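N-acetylneuraminate lyase (Fusobacterium nucleatum subsp. nucleatum ATCC 25586, PDB 5ZKA) is a lyase of the dihydrodipicolinate synthetase family, built on a TIM-barrel fold. Local coordinates at residues A[219-227]-A[264-272]. Numbering follows the deposited sequence.
Sequences IGSTYNING and LYQTIKEIL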
# COMPACT_ATOMS: atom_id res chain seq x y z
N ILE A 219 7.40 9.92 9.85
CA ILE A 219 7.12 10.25 11.25
C ILE A 219 6.52 9.00 11.88
O ILE A 219 5.50 8.50 11.40
CB ILE A 219 6.16 11.45 11.35
CG1 ILE A 219 6.79 12.67 10.70
CG2 ILE A 219 5.76 11.73 12.79
CD1 ILE A 219 5.74 13.78 10.34
N GLY A 220 7.16 8.46 12.91
CA GLY A 220 6.74 7.17 13.43
C GLY A 220 7.06 6.94 14.89
O GLY A 220 8.05 7.46 15.41
N SER A 221 6.24 6.11 15.53
CA SER A 221 6.49 5.76 16.93
C SER A 221 7.66 4.80 17.09
O SER A 221 8.36 4.84 18.11
CB SER A 221 5.24 5.11 17.53
OG SER A 221 4.86 3.97 16.77
N THR A 222 7.87 3.90 16.13
CA THR A 222 8.91 2.91 16.37
C THR A 222 10.31 3.49 16.24
O THR A 222 11.27 2.85 16.68
CB THR A 222 8.77 1.71 15.43
OG1 THR A 222 9.05 2.11 14.08
CG2 THR A 222 7.36 1.14 15.51
N TYR A 223 10.44 4.69 15.70
CA TYR A 223 11.77 5.27 15.55
C TYR A 223 12.36 5.67 16.89
O TYR A 223 13.58 5.89 16.97
CB TYR A 223 11.70 6.46 14.58
CG TYR A 223 11.03 6.11 13.26
CD1 TYR A 223 11.12 4.82 12.72
CD2 TYR A 223 10.26 7.04 12.58
CE1 TYR A 223 10.48 4.48 11.52
CE2 TYR A 223 9.62 6.71 11.37
CZ TYR A 223 9.74 5.44 10.86
OH TYR A 223 9.10 5.12 9.67
N ASN A 224 11.54 5.73 17.95
CA ASN A 224 12.05 5.95 19.30
C ASN A 224 13.06 4.87 19.69
O ASN A 224 13.95 5.11 20.50
CB ASN A 224 10.91 5.96 20.32
CG ASN A 224 10.08 7.24 20.29
OD1 ASN A 224 10.46 8.25 20.89
ND2 ASN A 224 8.93 7.20 19.61
N ILE A 225 12.92 3.66 19.14
CA ILE A 225 13.83 2.56 19.45
C ILE A 225 14.46 1.93 18.23
O ILE A 225 15.48 1.22 18.36
CB ILE A 225 13.10 1.48 20.28
CG1 ILE A 225 11.85 0.99 19.53
CG2 ILE A 225 12.70 2.03 21.65
CD1 ILE A 225 11.26 -0.28 20.11
N ASN A 226 13.90 2.11 17.02
CA ASN A 226 14.41 1.46 15.82
C ASN A 226 14.81 2.49 14.75
O ASN A 226 14.79 2.19 13.55
CB ASN A 226 13.38 0.47 15.27
CG ASN A 226 13.97 -0.44 14.20
OD1 ASN A 226 15.06 -1.00 14.36
ND2 ASN A 226 13.24 -0.59 13.09
N GLY A 227 15.19 3.69 15.18
CA GLY A 227 15.50 4.76 14.24
C GLY A 227 16.73 4.52 13.38
O GLY A 227 16.83 5.07 12.28
N LEU A 264 1.61 -1.86 21.54
CA LEU A 264 2.54 -0.92 20.92
C LEU A 264 3.17 0.03 21.94
O LEU A 264 4.40 0.05 22.10
CB LEU A 264 1.79 -0.11 19.85
CG LEU A 264 2.50 0.99 19.07
CD1 LEU A 264 3.54 0.41 18.14
CD2 LEU A 264 1.49 1.82 18.26
N TYR A 265 2.35 0.86 22.60
CA TYR A 265 2.92 1.89 23.47
C TYR A 265 3.66 1.27 24.65
O TYR A 265 4.75 1.72 25.00
CB TYR A 265 1.84 2.86 23.95
CG TYR A 265 1.20 3.67 22.84
CD1 TYR A 265 1.83 3.82 21.61
CD2 TYR A 265 -0.04 4.28 23.02
CE1 TYR A 265 1.24 4.56 20.59
CE2 TYR A 265 -0.63 5.01 22.01
CZ TYR A 265 0.01 5.15 20.79
OH TYR A 265 -0.57 5.88 19.79
N GLN A 266 3.08 0.23 25.25
CA GLN A 266 3.72 -0.42 26.39
C GLN A 266 5.06 -1.04 26.00
O GLN A 266 6.01 -1.03 26.79
CB GLN A 266 2.79 -1.49 26.96
CG GLN A 266 1.50 -0.95 27.58
CD GLN A 266 0.35 -0.85 26.58
OE1 GLN A 266 0.55 -0.93 25.36
NE2 GLN A 266 -0.87 -0.67 27.10
N THR A 267 5.16 -1.61 24.79
CA THR A 267 6.38 -2.33 24.42
C THR A 267 7.50 -1.37 24.05
O THR A 267 8.65 -1.60 24.43
CB THR A 267 6.07 -3.29 23.26
OG1 THR A 267 5.15 -4.29 23.73
CG2 THR A 267 7.35 -4.01 22.78
N ILE A 268 7.18 -0.29 23.34
CA ILE A 268 8.20 0.73 23.06
C ILE A 268 8.74 1.29 24.37
O ILE A 268 9.96 1.42 24.56
CB ILE A 268 7.64 1.83 22.15
CG1 ILE A 268 7.27 1.24 20.77
CG2 ILE A 268 8.66 2.99 22.01
CD1 ILE A 268 6.53 2.18 19.85
N LYS A 269 7.84 1.61 25.31
CA LYS A 269 8.30 2.14 26.60
C LYS A 269 9.11 1.10 27.36
O LYS A 269 10.11 1.44 28.02
CB LYS A 269 7.11 2.62 27.43
CG LYS A 269 6.49 3.87 26.86
CD LYS A 269 5.62 4.59 27.88
CE LYS A 269 5.04 5.87 27.29
NZ LYS A 269 4.00 6.48 28.17
N GLU A 270 8.72 -0.18 27.28
CA GLU A 270 9.48 -1.22 27.98
C GLU A 270 10.87 -1.39 27.38
O GLU A 270 11.84 -1.58 28.11
CB GLU A 270 8.71 -2.54 27.97
CG GLU A 270 9.39 -3.67 28.77
CD GLU A 270 9.44 -3.41 30.28
OE1 GLU A 270 8.77 -2.48 30.77
OE2 GLU A 270 10.15 -4.17 30.97
N ILE A 271 10.98 -1.34 26.05
CA ILE A 271 12.28 -1.47 25.41
C ILE A 271 13.16 -0.27 25.73
O ILE A 271 14.38 -0.41 25.93
CB ILE A 271 12.11 -1.67 23.89
CG1 ILE A 271 11.46 -3.03 23.63
CG2 ILE A 271 13.45 -1.57 23.18
CD1 ILE A 271 11.17 -3.34 22.17
N LEU A 272 12.57 0.93 25.79
CA LEU A 272 13.34 2.09 26.21
C LEU A 272 13.91 1.87 27.61
O LEU A 272 15.07 2.20 27.87
CB LEU A 272 12.47 3.35 26.16
CG LEU A 272 12.27 3.96 24.76
CD1 LEU A 272 11.13 4.99 24.74
CD2 LEU A 272 13.57 4.60 24.27
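Ile-225 and Ile-268 meet where the helix after the last strand of the TIM barrel, 217-220, packs against helix 264-274 of the C-terminal helical region; the axes of 223-227 and 264-272 approach to 9.7 Å at 54°. The strand ends at Gly-220, where a side chain would run into the ring of Tyr-223; beyond it the chain turns at Ser-221 and continues into the helix. No hydrogen bond joins the segments, and the contact is largely buried and mostly apolar. Ile-225 suits its place because its two branches reach different partners. With chi1 at 56°, CG1 lies between the backbone N and the carbonyl carbon and carries CD1 to Ile-271, whose side chain it meets at about a right angle, CD1 to CD1 at 3.7 Å. Ile-225 CG2 meets Leu-272 CG, also at 3.7 Å, and lies 4.2 Å from Ile-268 CG2. Ile-268 divides likewise: its CG2 faces Asn-224 CB at 4.1 Å, while its CD1 lies 3.7 Å from Ser-221 O, the small serine admitting the methyl beside OG. Asn-224 ND2 bonds Ser-221 O at 2.9 Å in a nearly straight hydrogen bond (N-H...O 172°) and also Ala-24 O, while OD1 accepts from Asn-47 ND2. Ile-259 of helix 242-262 also packs on Ile-225. The backbone carbonyl Asn-224 O, buried without a polar partner, lies 3.8 Å from the methyl Leu-272 CD2.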